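PDB 2OHW: YueI protein from Bacillus subtilis, which is of unknown function and belongs to the DUF1694 family of uncharacterised proteins. Local coordinates for residues L30-R34 with E35-L39. Residues are numbered along the deposited sequence; the frame is centred on the assembly and turned at random.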
ATOM      1  N   LEU A  30      -5.894  -1.128  -3.772  1.00 16.00           N
ATOM      2  CA  LEU A  30      -6.998  -0.918  -2.817  1.00 16.28           C
ATOM      3  C   LEU A  30      -7.889   0.255  -3.218  1.00 16.55           C
ATOM      4  O   LEU A  30      -8.392   0.998  -2.366  1.00 16.82           O
ATOM      5  CB  LEU A  30      -6.458  -0.730  -1.388  1.00 16.47           C
ATOM      6  CG  LEU A  30      -5.684  -1.916  -0.804  1.00 16.89           C
ATOM      7  CD1 LEU A  30      -5.056  -1.548   0.547  1.00 17.66           C
ATOM      8  CD2 LEU A  30      -6.587  -3.127  -0.664  1.00 18.04           C
ATOM      9  N   GLY A  31      -8.080   0.391  -4.528  1.00 16.99           N
ATOM     10  CA  GLY A  31      -8.983   1.392  -5.095  1.00 18.02           C
ATOM     11  C   GLY A  31      -8.293   2.621  -5.652  1.00 19.40           C
ATOM     12  O   GLY A  31      -8.932   3.406  -6.357  1.00 20.63           O
ATOM     13  N   SER A  32      -7.002   2.799  -5.348  1.00 19.23           N
ATOM     14  CA  SER A  32      -6.253   3.966  -5.823  1.00 19.36           C
ATOM     15  C   SER A  32      -5.628   3.753  -7.196  1.00 19.09           C
ATOM     16  O   SER A  32      -5.314   2.620  -7.590  1.00 19.60           O
ATOM     17  CB  SER A  32      -5.140   4.329  -4.831  1.00 19.33           C
ATOM     18  OG  SER A  32      -4.418   5.475  -5.280  1.00 20.36           O
ATOM     19  N   LEU A  33      -5.452   4.848  -7.937  1.00 18.42           N
ATOM     20  CA  LEU A  33      -4.657   4.802  -9.165  1.00 18.22           C
ATOM     21  C   LEU A  33      -3.165   4.815  -8.821  1.00 16.82           C
ATOM     22  O   LEU A  33      -2.750   5.402  -7.821  1.00 16.84           O
ATOM     23  CB  LEU A  33      -4.989   6.003 -10.075  1.00 19.03           C
ATOM     24  CG  LEU A  33      -6.382   6.045 -10.729  1.00 20.78           C
ATOM     25  CD1 LEU A  33      -6.533   7.256 -11.647  1.00 23.98           C
ATOM     26  CD2 LEU A  33      -6.673   4.762 -11.480  1.00 23.50           C
ATOM     27  N   ARG A  34      -2.349   4.199  -9.672  1.00 16.15           N
ATOM     28  CA  ARG A  34      -0.908   4.160  -9.403  1.00 16.54           C
ATOM     29  C   ARG A  34      -0.316   5.567  -9.241  1.00 16.60           C
ATOM     30  O   ARG A  34       0.596   5.782  -8.429  1.00 16.43           O
ATOM     31  CB  ARG A  34      -0.186   3.402 -10.515  1.00 16.65           C
ATOM     32  CG  ARG A  34       1.323   3.427 -10.419  1.00 15.93           C
ATOM     33  CD  ARG A  34       1.834   2.692  -9.182  1.00 15.76           C
ATOM     34  NE  ARG A  34       3.297   2.668  -9.147  1.00 16.98           N
ATOM     35  CZ  ARG A  34       4.045   3.709  -8.805  1.00 17.97           C
ATOM     36  NH1 ARG A  34       5.369   3.593  -8.792  1.00 17.20           N
ATOM     37  NH2 ARG A  34       3.470   4.866  -8.471  1.00 16.61           N
ATOM     38  N   GLU A  35      -0.826   6.532 -10.012  1.00 17.03           N
ATOM     39  CA  GLU A  35      -0.276   7.883  -9.962  1.00 18.19           C
ATOM     40  C   GLU A  35      -0.468   8.561  -8.601  1.00 17.07           C
ATOM     41  O   GLU A  35       0.197   9.558  -8.323  1.00 17.08           O
ATOM     42  CB  GLU A  35      -0.876   8.769 -11.076  1.00 18.28           C
ATOM     43  CG  GLU A  35      -2.340   9.098 -10.899  1.00 20.67           C
ATOM     44  CD  GLU A  35      -2.914   9.887 -12.065  1.00 22.76           C
ATOM     45  OE1 GLU A  35      -2.268   9.936 -13.130  1.00 28.04           O
ATOM     46  OE2 GLU A  35      -4.017  10.447 -11.905  1.00 28.90           O
ATOM     47  N   ARG A  36      -1.377   8.031  -7.779  1.00 16.71           N
ATOM     48  CA  ARG A  36      -1.644   8.624  -6.468  1.00 16.59           C
ATOM     49  C   ARG A  36      -0.931   7.901  -5.307  1.00 16.31           C
ATOM     50  O   ARG A  36      -0.954   8.359  -4.158  1.00 15.49           O
ATOM     51  CB  ARG A  36      -3.155   8.704  -6.237  1.00 17.76           C
ATOM     52  CG  ARG A  36      -3.901   9.522  -7.351  1.00 19.34           C
ATOM     53  CD  ARG A  36      -5.044  10.328  -6.791  1.00 25.12           C
ATOM     54  NE  ARG A  36      -5.984  10.932  -7.758  1.00 27.81           N
ATOM     55  CZ  ARG A  36      -5.737  11.374  -8.997  1.00 32.97           C
ATOM     56  NH1 ARG A  36      -4.529  11.331  -9.540  1.00 35.20           N
ATOM     57  NH2 ARG A  36      -6.739  11.887  -9.710  1.00 35.28           N
ATOM     58  N   VAL A  37      -0.271   6.790  -5.609  1.00 16.17           N
ATOM     59  CA  VAL A  37       0.319   5.983  -4.550  1.00 15.80           C
ATOM     60  C   VAL A  37       1.624   6.602  -4.060  1.00 16.30           C
ATOM     61  O   VAL A  37       2.517   6.914  -4.860  1.00 15.67           O
ATOM     62  CB  VAL A  37       0.540   4.527  -5.000  1.00 15.29           C
ATOM     63  CG1 VAL A  37       1.209   3.730  -3.892  1.00 16.15           C
ATOM     64  CG2 VAL A  37      -0.800   3.873  -5.398  1.00 15.01           C
ATOM     65  N   VAL A  38       1.724   6.759  -2.739  1.00 15.94           N
ATOM     66  CA  VAL A  38       2.918   7.240  -2.069  1.00 16.75           C
ATOM     67  C   VAL A  38       3.761   6.073  -1.542  1.00 16.25           C
ATOM     68  O   VAL A  38       4.984   6.104  -1.624  1.00 16.93           O
ATOM     69  CB  VAL A  38       2.530   8.188  -0.897  1.00 17.24           C
ATOM     70  CG1 VAL A  38       3.739   8.572  -0.074  1.00 20.29           C
ATOM     71  CG2 VAL A  38       1.840   9.445  -1.443  1.00 19.13           C
ATOM     72  N   LEU A  39       3.111   5.036  -1.015  1.00 15.85           N
ATOM     73  CA  LEU A  39       3.823   3.876  -0.484  1.00 16.18           C
ATOM     74  C   LEU A  39       2.840   2.724  -0.400  1.00 16.08           C
ATOM     75  O   LEU A  39       1.652   2.921  -0.121  1.00 15.71           O
ATOM     76  CB  LEU A  39       4.401   4.175   0.898  1.00 17.52           C
ATOM     77  CG  LEU A  39       5.474   3.225   1.472  1.00 19.14           C
ATOM     78  CD1 LEU A  39       6.850   3.523   0.848  1.00 22.33           C
ATOM     79  CD2 LEU A  39       5.544   3.458   2.960  1.00 21.90           C
TER
HETATM   80  O   HOH W   1       2.624   7.667  -7.432  1.00 15.50           O
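L33 and E35 stand side by side at the start of a single 3-10 turn, R34 to R36, that carries the chain from the loop after helix 22-28 into edge strand 37-42 of the mixed sheet. The turn illustrates how i to i+3 bonding can bend a chain sharply back and deliver it directly into a strand. E35 sets its CG between its own backbone N and carbonyl carbon (chi1 69°), which brings that CG alongside L33 CB at 4.2 Å; the extended chain beyond it brings OE2 to 4.1 Å from L33 CD1. The same OE2 forms a salt bridge with R36 NH1 at 2.6 Å, although as a hydrogen bond this pair is weak, with an N-H...O angle of only 120°. R36 N makes the first of two i to i+3 bonds, to L33 O (3.0 Å), approaching from above the carbonyl plane, while R36 CB rests against S32 OG at 3.6 Å. V37 N makes the second, to R34 O at 3.1 Å, again from above the carbonyl plane, and V37 CG2 packs on L33 O. The R34 chain bends at chi2, and its guanidinium stands obliquely to V37 O; NE binds M15 O and NH1 binds R116 O, tying the turn to two other parts of the chain. A water lying in the guanidinium plane, at its edge, bridges the two ends of the turn, donating to R34 O at 2.9 Å and to V37 O at 2.7 Å. Beyond the turn, V38 and L39 form a classic beta bulge opposite I108 of strand 104-110, with V38 psi at a helical -39° between extended V37 and L39.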